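Local coordinates for translocator protein BipD (Burkholderia pseudomallei, PDB 3NFT) that is required for invasion of epithelial cells and survival within host cells, and probably regulates secretion of the type III effectors BipB and BipC at the needle tip, at residues R40-E44 and Y272-S277; Q92-E97 and G133-D138; L99-L104 and L126-I130; Y150-V154 and I261-V265. All blocks are in the same frame, centred on the assembly; numbering follows the deposited sequence. Where two conformers were deposited one is given.

How the contacts relate
The four contacts run along one elongated helical bundle. Contacts 2 and 3 are successive steps between the same two antiparallel helices, 76-103 and 121-160; their centres lie about 11 Å apart, and the salt bridge from Lys-134 NZ of contact 2 to Glu-100 OE1 of contact 3 (2.9 Å) joins them. Contact 1 sets the start of helix 41-56 on helix 244-295 and touches contact 2 through a weak hydrogen bond between Asn-276 OD1 and Gln-92 NE2. Contact 4 pairs the two predicted coiled-coil helices, 121-160 and 244-295, with its centre about 18 Å from that of contact 1 and about 37 Å from that of contact 3. Contacts 2, 3 and 4 all lie within the chain loop closed by contact 1.

Contact 1: R40-E44 and Y272-S277; sequences RRVPE and YSHQNS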
# COMPACT_ATOMS: atom_id res chain seq x y z
N ARG A 40 2.63 18.87 15.47
CA ARG A 40 2.28 17.95 16.53
C ARG A 40 2.59 18.46 17.92
O ARG A 40 2.05 17.97 18.90
CB ARG A 40 2.97 16.60 16.33
CG ARG A 40 4.51 16.67 16.29
CD ARG A 40 5.16 15.31 16.10
NE ARG A 40 5.24 14.63 17.37
CZ ARG A 40 6.23 13.85 17.79
NH1 ARG A 40 7.30 13.58 17.02
NH2 ARG A 40 6.18 13.37 19.01
N ARG A 41 3.53 19.41 18.02
CA ARG A 41 3.89 19.95 19.32
C ARG A 41 2.70 20.63 20.02
O ARG A 41 2.63 20.67 21.24
CB ARG A 41 5.07 20.95 19.18
CG ARG A 41 6.36 20.34 18.57
CD ARG A 41 7.44 21.40 18.23
NE ARG A 41 6.84 22.45 17.44
CZ ARG A 41 7.42 23.62 17.20
NH1 ARG A 41 8.64 23.86 17.65
NH2 ARG A 41 6.77 24.54 16.51
N VAL A 42 1.76 21.17 19.24
CA VAL A 42 0.62 21.86 19.80
C VAL A 42 -0.30 20.94 20.63
O VAL A 42 -0.45 21.17 21.83
CB VAL A 42 -0.15 22.61 18.70
CG1 VAL A 42 -1.41 23.23 19.23
CG2 VAL A 42 0.72 23.73 18.08
N PRO A 43 -0.91 19.90 20.00
CA PRO A 43 -1.70 19.02 20.86
C PRO A 43 -0.91 18.29 21.91
O PRO A 43 -1.40 18.11 23.02
CB PRO A 43 -2.30 18.04 19.87
CG PRO A 43 -1.36 18.01 18.73
CD PRO A 43 -0.92 19.45 18.61
N GLU A 44 0.35 17.95 21.61
CA GLU A 44 1.15 17.23 22.58
C GLU A 44 1.46 18.10 23.82
O GLU A 44 1.38 17.64 24.95
CB GLU A 44 2.41 16.65 21.94
CG GLU A 44 2.06 15.52 21.01
CD GLU A 44 3.22 14.96 20.23
OE1 GLU A 44 4.38 15.00 20.73
OE2 GLU A 44 2.99 14.49 19.10
N TYR A 272 0.23 8.33 21.57
CA TYR A 272 -0.31 9.31 20.64
C TYR A 272 0.84 10.10 19.99
O TYR A 272 0.83 10.35 18.79
CB TYR A 272 -1.25 10.23 21.40
CG TYR A 272 -1.70 11.43 20.64
CD1 TYR A 272 -2.52 11.33 19.51
CD2 TYR A 272 -1.31 12.71 21.04
CE1 TYR A 272 -2.92 12.47 18.81
CE2 TYR A 272 -1.72 13.84 20.35
CZ TYR A 272 -2.53 13.72 19.24
OH TYR A 272 -2.91 14.84 18.53
N SER A 273 1.82 10.49 20.79
CA SER A 273 3.01 11.18 20.26
C SER A 273 3.76 10.33 19.22
O SER A 273 4.23 10.85 18.21
CB SER A 273 3.92 11.58 21.41
OG SER A 273 3.24 12.47 22.28
N HIS A 274 3.87 9.03 19.48
CA HIS A 274 4.44 8.10 18.51
C HIS A 274 3.62 8.05 17.21
O HIS A 274 4.18 8.06 16.11
CB HIS A 274 4.62 6.69 19.10
CG HIS A 274 5.16 5.70 18.13
ND1 HIS A 274 4.37 4.74 17.52
CD2 HIS A 274 6.41 5.55 17.62
CE1 HIS A 274 5.12 4.02 16.71
NE2 HIS A 274 6.35 4.49 16.74
N GLN A 275 2.29 8.05 17.33
CA GLN A 275 1.44 8.13 16.16
C GLN A 275 1.68 9.42 15.38
O GLN A 275 1.74 9.38 14.16
CB GLN A 275 -0.06 8.00 16.55
CG GLN A 275 -1.10 8.73 15.68
CD GLN A 275 -1.19 8.23 14.26
OE1 GLN A 275 -0.80 7.08 13.95
NE2 GLN A 275 -1.71 9.09 13.37
N ASN A 276 1.82 10.54 16.07
CA ASN A 276 2.09 11.81 15.40
C ASN A 276 3.44 11.80 14.70
O ASN A 276 3.57 12.35 13.63
CB ASN A 276 2.02 12.96 16.39
CG ASN A 276 0.59 13.36 16.72
OD1 ASN A 276 -0.34 13.08 15.96
ND2 ASN A 276 0.43 14.13 17.81
N SER A 277 4.45 11.18 15.31
CA SER A 277 5.74 10.96 14.67
C SER A 277 5.59 10.10 13.42
O SER A 277 6.13 10.43 12.36
CB SER A 277 6.74 10.36 15.66
OG SER A 277 7.97 10.07 15.03
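Arg-40 lies along the helix turn Ser-273 to Ser-277, its inner part on Asn-276 and its guanidinium on the two serines. CB sits 3.8 Å from Asn-276 CB; farther out, CD and NE pass over the same Asn-276 methylene. The bend at chi3 (-82°) then lays the guanidinium across the turn, with the carbonyl O of Ser-273 over one face. NH2 comes within 3.3 Å of Ser-273 O, but the angle is too poor for a hydrogen bond. NH1, at the far end, rests 3.5 Å from Ser-277 CB.

Glu-44, one turn along from Arg-40, adds a salt bridge to this packing. Arg-40 takes its carboxylate side-on: NE bonds OE2 at 2.8 Å and NH2 bonds OE1 at 3.0 Å. Asn-276 ND2 reaches the same OE2 at 2.9 Å across the contact, using the anti lone pair with the amide and carboxylate nearly coplanar (8°). OE2 is therefore gripped by two donors, which should hold the carboxylate flat and favour its ionised form. Ser-273 OG lies near OE1 but is bonded to the carbonyl of Val-269. Beside this cluster, Tyr-272 OH packs against Pro-43 CB at 3.5 Å.

The contact lays the beginning of N-terminal helix 41-56 on predicted coiled-coil helix 244-295, with His-88 of helix 76-103 touching both sides, consistent with an N-terminal domain that shields the coiled coil as an intramolecular chaperone.

Contact 2: Q92-E97 and G133-D138; sequences QRNLLE and GKSDID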
# COMPACT_ATOMS: atom_id res chain seq x y z
N GLN A 92 -4.04 17.08 9.79
CA GLN A 92 -3.37 15.91 9.24
C GLN A 92 -4.15 15.32 8.07
O GLN A 92 -3.58 14.98 7.03
CB GLN A 92 -3.20 14.85 10.31
CG GLN A 92 -2.18 15.14 11.37
CD GLN A 92 -2.18 14.09 12.47
OE1 GLN A 92 -3.25 13.70 12.95
NE2 GLN A 92 -0.97 13.65 12.90
N ARG A 93 -5.46 15.17 8.26
CA ARG A 93 -6.32 14.63 7.19
C ARG A 93 -6.27 15.52 5.95
O ARG A 93 -6.19 15.02 4.82
CB ARG A 93 -7.76 14.49 7.68
CG ARG A 93 -8.65 13.75 6.67
CD ARG A 93 -10.05 13.44 7.19
NE ARG A 93 -10.82 12.65 6.20
CZ ARG A 93 -11.03 11.33 6.24
NH1 ARG A 93 -10.56 10.56 7.22
NH2 ARG A 93 -11.76 10.76 5.28
N ASN A 94 -6.32 16.83 6.17
CA ASN A 94 -6.28 17.78 5.05
C ASN A 94 -4.99 17.63 4.25
O ASN A 94 -5.01 17.64 3.02
CB ASN A 94 -6.40 19.22 5.55
CG ASN A 94 -7.81 19.62 5.99
OD1 ASN A 94 -7.98 20.67 6.62
ND2 ASN A 94 -8.81 18.80 5.68
N LEU A 95 -3.86 17.47 4.95
CA LEU A 95 -2.58 17.32 4.26
C LEU A 95 -2.55 16.01 3.46
O LEU A 95 -2.08 15.95 2.34
CB LEU A 95 -1.42 17.40 5.26
CG LEU A 95 0.00 17.22 4.72
CD1 LEU A 95 0.28 18.08 3.48
CD2 LEU A 95 1.05 17.51 5.81
N LEU A 96 -3.03 14.93 4.06
CA LEU A 96 -3.12 13.66 3.31
C LEU A 96 -4.00 13.79 2.07
O LEU A 96 -3.67 13.27 1.01
CB LEU A 96 -3.61 12.52 4.22
CG LEU A 96 -2.64 12.04 5.29
CD1 LEU A 96 -3.21 10.86 6.09
CD2 LEU A 96 -1.29 11.66 4.74
N GLU A 97 -5.12 14.48 2.20
CA GLU A 97 -6.03 14.69 1.06
C GLU A 97 -5.32 15.44 -0.07
O GLU A 97 -5.49 15.11 -1.25
CB GLU A 97 -7.30 15.41 1.52
CG GLU A 97 -8.22 14.50 2.32
CD GLU A 97 -9.43 15.21 2.92
OE1 GLU A 97 -9.56 16.45 2.78
OE2 GLU A 97 -10.27 14.51 3.54
N GLY A 133 -3.46 5.69 6.75
CA GLY A 133 -3.06 6.89 7.51
C GLY A 133 -4.25 7.66 8.03
O GLY A 133 -4.29 8.04 9.20
N LYS A 134 -5.23 7.89 7.16
CA LYS A 134 -6.47 8.56 7.54
C LYS A 134 -7.21 7.81 8.66
O LYS A 134 -7.69 8.43 9.61
CB LYS A 134 -7.39 8.71 6.33
CG LYS A 134 -6.94 9.69 5.27
CD LYS A 134 -7.99 9.70 4.15
CE LYS A 134 -7.55 10.41 2.90
NZ LYS A 134 -8.62 10.32 1.87
N SER A 135 -7.29 6.48 8.55
CA SER A 135 -7.91 5.65 9.60
C SER A 135 -7.20 5.81 10.94
O SER A 135 -7.85 6.01 11.98
CB SER A 135 -7.92 4.16 9.18
OG SER A 135 -8.48 3.34 10.21
N ASP A 136 -5.88 5.75 10.94
CA ASP A 136 -5.11 5.87 12.18
C ASP A 136 -5.27 7.24 12.81
O ASP A 136 -5.40 7.36 14.03
CB ASP A 136 -3.64 5.56 11.95
CG ASP A 136 -3.36 4.08 11.78
OD1 ASP A 136 -4.19 3.26 12.20
OD2 ASP A 136 -2.31 3.75 11.21
N ILE A 137 -5.27 8.29 11.98
CA ILE A 137 -5.53 9.63 12.50
C ILE A 137 -6.85 9.73 13.22
O ILE A 137 -6.93 10.27 14.33
CB ILE A 137 -5.58 10.70 11.36
CG1 ILE A 137 -4.18 10.93 10.82
CG2 ILE A 137 -6.25 12.01 11.84
CD1 ILE A 137 -4.23 11.58 9.42
N ASP A 138 -7.88 9.23 12.56
CA ASP A 138 -9.22 9.26 13.12
C ASP A 138 -9.33 8.45 14.39
O ASP A 138 -9.93 8.90 15.38
CB ASP A 138 -10.22 8.69 12.09
CG ASP A 138 -10.57 9.66 10.98
OD1 ASP A 138 -11.29 9.22 10.05
OD2 ASP A 138 -10.15 10.84 11.01
O HOH W 1 -8.70 11.13 8.92
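With chi1 at -172° and an extended run to NE, Arg-93 reaches out from its helix to the neighbouring one, where Lys-134, its CG beside the backbone N and its chain extended beyond, crosses it at about a right angle. Lys-134 CD lies over one face of the guanidinium, 4.0 Å from Arg-93 CZ. Farther on, Arg-93 NH1 makes a salt bridge of 3.2 Å to Asp-138 OD1, the two flat groups being almost parallel (7°) although the oxygen approaches obliquely. Water 1 reinforces this link from the guanidinium edge: it accepts from Arg-93 NH1 and donates to Asp-138 OD2 and to the backbone O of Lys-134. On its other flank Arg-93 NE holds Glu-97 OE2 through a salt bridge with a weak hydrogen bond, so the arginine joins two acids in one network.

Helix 76-103 packs antiparallel on predicted coiled-coil helix 121-160 here, 174° between their directions and 10.0 Å between axes, as part of the helical bundle round the coiled coil. On the buried side Leu-96 and Ile-137 meet tip to tip, CD1 to CD1 at 3.6 Å. Leu-96 CD1 also lies over the backbone at Gly-133 and Lys-134, where the glycine leaves it room, and Ile-137 CD1 reaches Gln-92 CB at 3.5 Å. Phe-279 of helix 244-295 packs on Gln-92, Leu-96 and Ile-137. The ammonium of Lys-134 continues past Glu-97 to a salt bridge with Glu-100.

Contact 3: L99-L104 and L126-I130; sequences LETELL and LVDVI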
# COMPACT_ATOMS: atom_id res chain seq x y z
N LEU A 99 -2.02 15.47 -0.63
CA LEU A 99 -1.04 14.53 -1.18
C LEU A 99 -1.69 13.51 -2.10
O LEU A 99 -1.15 13.19 -3.17
CB LEU A 99 -0.27 13.84 -0.05
CG LEU A 99 0.66 14.77 0.75
CD1 LEU A 99 1.08 14.14 2.09
CD2 LEU A 99 1.92 15.12 -0.07
N GLU A 100 -2.86 13.03 -1.71
CA GLU A 100 -3.61 12.07 -2.51
C GLU A 100 -4.00 12.70 -3.85
O GLU A 100 -3.88 12.07 -4.92
CB GLU A 100 -4.85 11.61 -1.75
CG GLU A 100 -5.74 10.66 -2.53
CD GLU A 100 -6.88 10.11 -1.70
OE1 GLU A 100 -6.97 10.41 -0.48
OE2 GLU A 100 -7.72 9.40 -2.29
N THR A 101 -4.44 13.94 -3.80
CA THR A 101 -4.78 14.68 -5.02
C THR A 101 -3.56 14.83 -5.94
O THR A 101 -3.68 14.65 -7.15
CB THR A 101 -5.41 16.04 -4.69
OG1 THR A 101 -6.60 15.81 -3.92
CG2 THR A 101 -5.76 16.81 -5.96
N GLU A 102 -2.40 15.14 -5.35
CA GLU A 102 -1.12 15.17 -6.08
C GLU A 102 -0.82 13.84 -6.79
O GLU A 102 -0.28 13.85 -7.90
CB GLU A 102 0.03 15.49 -5.12
CG GLU A 102 0.45 16.94 -5.03
CD GLU A 102 1.85 17.18 -5.57
OE1 GLU A 102 2.72 17.60 -4.78
OE2 GLU A 102 2.09 16.93 -6.78
N LEU A 103 -1.16 12.73 -6.14
CA LEU A 103 -0.90 11.37 -6.67
C LEU A 103 -1.90 10.88 -7.73
O LEU A 103 -1.59 9.95 -8.48
CB LEU A 103 -0.89 10.35 -5.52
CG LEU A 103 0.41 10.22 -4.74
CD1 LEU A 103 0.15 9.59 -3.37
CD2 LEU A 103 1.44 9.42 -5.55
N LEU A 104 -3.09 11.48 -7.78
CA LEU A 104 -4.14 10.99 -8.67
C LEU A 104 -4.64 11.88 -9.84
O LEU A 104 -5.73 11.61 -10.35
CB LEU A 104 -5.35 10.60 -7.82
CG LEU A 104 -5.16 9.48 -6.80
CD1 LEU A 104 -6.49 9.19 -6.15
CD2 LEU A 104 -4.58 8.22 -7.45
N LEU A 126 -0.02 3.63 -3.03
CA LEU A 126 0.24 4.77 -2.15
C LEU A 126 -1.07 5.38 -1.64
O LEU A 126 -1.13 5.80 -0.49
CB LEU A 126 1.14 5.82 -2.83
CG LEU A 126 2.56 5.29 -3.12
CD1 LEU A 126 3.37 6.32 -3.91
CD2 LEU A 126 3.26 4.95 -1.82
N VAL A 127 -2.12 5.41 -2.48
CA VAL A 127 -3.46 5.83 -2.03
C VAL A 127 -3.94 4.93 -0.88
O VAL A 127 -4.50 5.42 0.11
CB VAL A 127 -4.49 5.85 -3.18
CG1 VAL A 127 -5.91 6.10 -2.63
CG2 VAL A 127 -4.11 6.91 -4.18
N ASP A 128 -3.72 3.63 -1.00
CA ASP A 128 -4.08 2.69 0.06
C ASP A 128 -3.36 3.01 1.37
O ASP A 128 -3.95 2.95 2.45
CB ASP A 128 -3.78 1.24 -0.35
CG ASP A 128 -4.73 0.74 -1.43
OD1 ASP A 128 -5.80 1.35 -1.65
OD2 ASP A 128 -4.40 -0.29 -2.07
N VAL A 129 -2.08 3.32 1.27
CA VAL A 129 -1.26 3.71 2.42
C VAL A 129 -1.82 4.98 3.03
O VAL A 129 -1.89 5.13 4.24
CB VAL A 129 0.22 3.90 2.02
CG1 VAL A 129 1.02 4.52 3.15
CG2 VAL A 129 0.85 2.55 1.60
N ILE A 130 -2.22 5.91 2.17
CA ILE A 130 -2.85 7.13 2.64
C ILE A 130 -4.15 6.81 3.38
O ILE A 130 -4.42 7.37 4.43
CB ILE A 130 -3.08 8.13 1.50
CG1 ILE A 130 -1.73 8.73 1.05
CG2 ILE A 130 -4.00 9.27 1.94
CD1 ILE A 130 -1.80 9.53 -0.21
O HOH W 2 -6.81 7.20 0.56
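Val-127, Ile-130 and Leu-103 form the centre of this contact. Val-127 splits its two methyls between different neighbours: CG2 fits against the end of Leu-104, 3.6 Å from its CD2, while CG1 lies 3.8 Å from Glu-100 OE2. Leu-104 has already left helical backbone angles, yet its side chain still packs on Val-127.

Ile-130 points its CD1 into the angle between Glu-100 and Leu-103. CD1 is 3.9 Å from Glu-100 CA and 3.7 Å from Leu-103 CD1. With CG1 anti to the carbonyl carbon (chi1 -72°), the long branch of Ile-130 is carried across to the other helix, leaving CG2 near Glu-100 OE1. Leu-103 adds a fork: CD1 lies between Ile-130 CD1 and Leu-126 CB, the latter 3.9 Å away, and CD2 meets Leu-126 CD1 at 4.0 Å.

Glu-100 supplies the polar side; its aliphatic stem flanks Ile-130 and its OE1 forms a salt bridge with Lys-134. Water 2 donates to Val-127 O and, weakly, to Glu-100 OE1. Helix 244-295 covers the inner side through Leu-286 on Ile-130 and Ile-290 on Leu-99. The two helix segments run antiparallel at 168°, their axes 10.3 Å apart at closest approach. Apolar side chains inside and a charged margin are typical of consecutive antiparallel helices in a bundle, here with 121-160 in the predicted coiled coil.

Contact 4: Y150-V154 and I261-V265; sequences YFQSV and IQNDV
Phe-151 presents one ring face to Val-265, whose CG1 sits over the ring centre. The methyl carbon is 3.8 Å from the centroid and 13° off the ring normal, a CH-pi contact. Val-265 CG2 lands nearer the rim, 3.5 Å from Phe-151 CD1, so both valine methyls bear on the same ring. Ile-261 CG2 comes at the edge of that ring, 4.1 Å from CD1, and the backbone of Gln-262 adds a contact at Phe-151 CE1. A chi1 of -165° swings the phenyl toward helix 244-295 although its CB starts off to the side.

Ile-261 is shared with Tyr-150. The phenol OH rests 3.5 Å from Ile-261 CG1, while CG2 approaches the ring obliquely. Ile-261 CD1 reaches onward to meet Val-154 CG1 tip to tip at 4.0 Å. The tyrosine hydroxyl has a polar outlet through water 3, 2.6 Å from Tyr-150 OH, which donates to Asp-264 OD2; that carboxylate is also salt-bridged to Lys-227.

The contact lies in the antiparallel pairing of the two long helices, the predicted coiled coil of this tip protein, with axes 11.1 Å apart and the Phe-151 and Tyr-150 rings between them. Phe-54 of helix 41-56 stacks on Phe-151, and Phe-78 meets it with its plane at about 70°, extending an aromatic cluster. Dispersion and CH-pi contacts carry this buried interface, and between the two segments the polar link is a water bridge, Tyr-150 OH to Asp-264 OD2, which implies cohesion through close fit rather than charge pairing.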
# COMPACT_ATOMS: atom_id res chain seq x y z
N TYR A 150 -12.48 11.51 29.91
CA TYR A 150 -12.41 10.72 31.14
C TYR A 150 -11.50 11.36 32.18
O TYR A 150 -11.85 11.54 33.33
CB TYR A 150 -11.92 9.33 30.80
CG TYR A 150 -11.30 8.51 31.92
CD1 TYR A 150 -12.02 8.14 33.06
CD2 TYR A 150 -10.01 8.04 31.80
CE1 TYR A 150 -11.45 7.36 34.03
CE2 TYR A 150 -9.43 7.25 32.78
CZ TYR A 150 -10.16 6.90 33.90
OH TYR A 150 -9.59 6.09 34.85
N PHE A 151 -10.30 11.71 31.71
CA PHE A 151 -9.25 12.30 32.57
C PHE A 151 -9.78 13.58 33.19
O PHE A 151 -9.61 13.80 34.38
CB PHE A 151 -8.03 12.53 31.68
CG PHE A 151 -6.72 12.80 32.39
CD1 PHE A 151 -6.30 12.03 33.47
CD2 PHE A 151 -5.86 13.77 31.87
CE1 PHE A 151 -5.05 12.24 34.06
CE2 PHE A 151 -4.61 13.96 32.44
CZ PHE A 151 -4.21 13.21 33.53
N GLN A 152 -10.46 14.40 32.37
CA GLN A 152 -11.12 15.61 32.78
C GLN A 152 -12.18 15.37 33.81
O GLN A 152 -12.29 16.09 34.80
CB GLN A 152 -11.68 16.37 31.57
CG GLN A 152 -12.30 17.73 31.82
CD GLN A 152 -12.68 18.42 30.51
OE1 GLN A 152 -12.64 17.82 29.44
NE2 GLN A 152 -13.00 19.69 30.57
N SER A 153 -12.99 14.33 33.60
CA SER A 153 -14.10 14.05 34.50
C SER A 153 -13.58 13.58 35.87
O SER A 153 -14.18 13.86 36.90
CB SER A 153 -15.06 13.02 33.89
OG SER A 153 -14.49 11.73 33.85
N VAL A 154 -12.42 12.90 35.88
CA VAL A 154 -11.77 12.50 37.13
C VAL A 154 -11.22 13.74 37.85
O VAL A 154 -11.42 13.93 39.02
CB VAL A 154 -10.70 11.43 36.90
CG1 VAL A 154 -9.95 11.11 38.18
CG2 VAL A 154 -11.29 10.14 36.29
N ILE A 261 -4.23 6.52 37.46
CA ILE A 261 -4.99 7.09 36.34
C ILE A 261 -4.10 8.07 35.57
O ILE A 261 -4.07 8.01 34.35
CB ILE A 261 -6.29 7.76 36.78
CG1 ILE A 261 -7.24 6.72 37.40
CG2 ILE A 261 -6.94 8.53 35.59
CD1 ILE A 261 -8.51 7.37 37.99
N GLN A 262 -3.30 8.88 36.28
CA GLN A 262 -2.39 9.79 35.58
C GLN A 262 -1.39 8.98 34.73
O GLN A 262 -1.09 9.35 33.60
CB GLN A 262 -1.60 10.66 36.56
CG GLN A 262 -0.73 11.66 35.85
CD GLN A 262 0.16 12.51 36.75
OE1 GLN A 262 1.35 12.81 36.42
NE2 GLN A 262 -0.38 12.93 37.88
N ASN A 263 -0.86 7.90 35.29
CA ASN A 263 0.08 7.09 34.54
C ASN A 263 -0.53 6.47 33.28
O ASN A 263 0.09 6.40 32.25
CB ASN A 263 0.70 6.00 35.39
CG ASN A 263 1.84 5.32 34.68
OD1 ASN A 263 1.66 4.29 34.03
ND2 ASN A 263 3.01 5.96 34.71
N ASP A 264 -1.78 6.04 33.38
CA ASP A 264 -2.47 5.47 32.23
C ASP A 264 -2.55 6.49 31.11
O ASP A 264 -2.32 6.16 29.94
CB ASP A 264 -3.89 5.04 32.60
CG ASP A 264 -3.96 3.86 33.54
OD1 ASP A 264 -2.99 3.07 33.58
OD2 ASP A 264 -4.97 3.76 34.25
N VAL A 265 -2.88 7.72 31.48
CA VAL A 265 -3.05 8.78 30.50
C VAL A 265 -1.70 9.24 29.96
O VAL A 265 -1.56 9.42 28.75
CB VAL A 265 -3.87 9.93 31.06
CG1 VAL A 265 -3.93 11.10 30.09
CG2 VAL A 265 -5.30 9.43 31.34
O HOH W 3 -7.50 4.86 33.80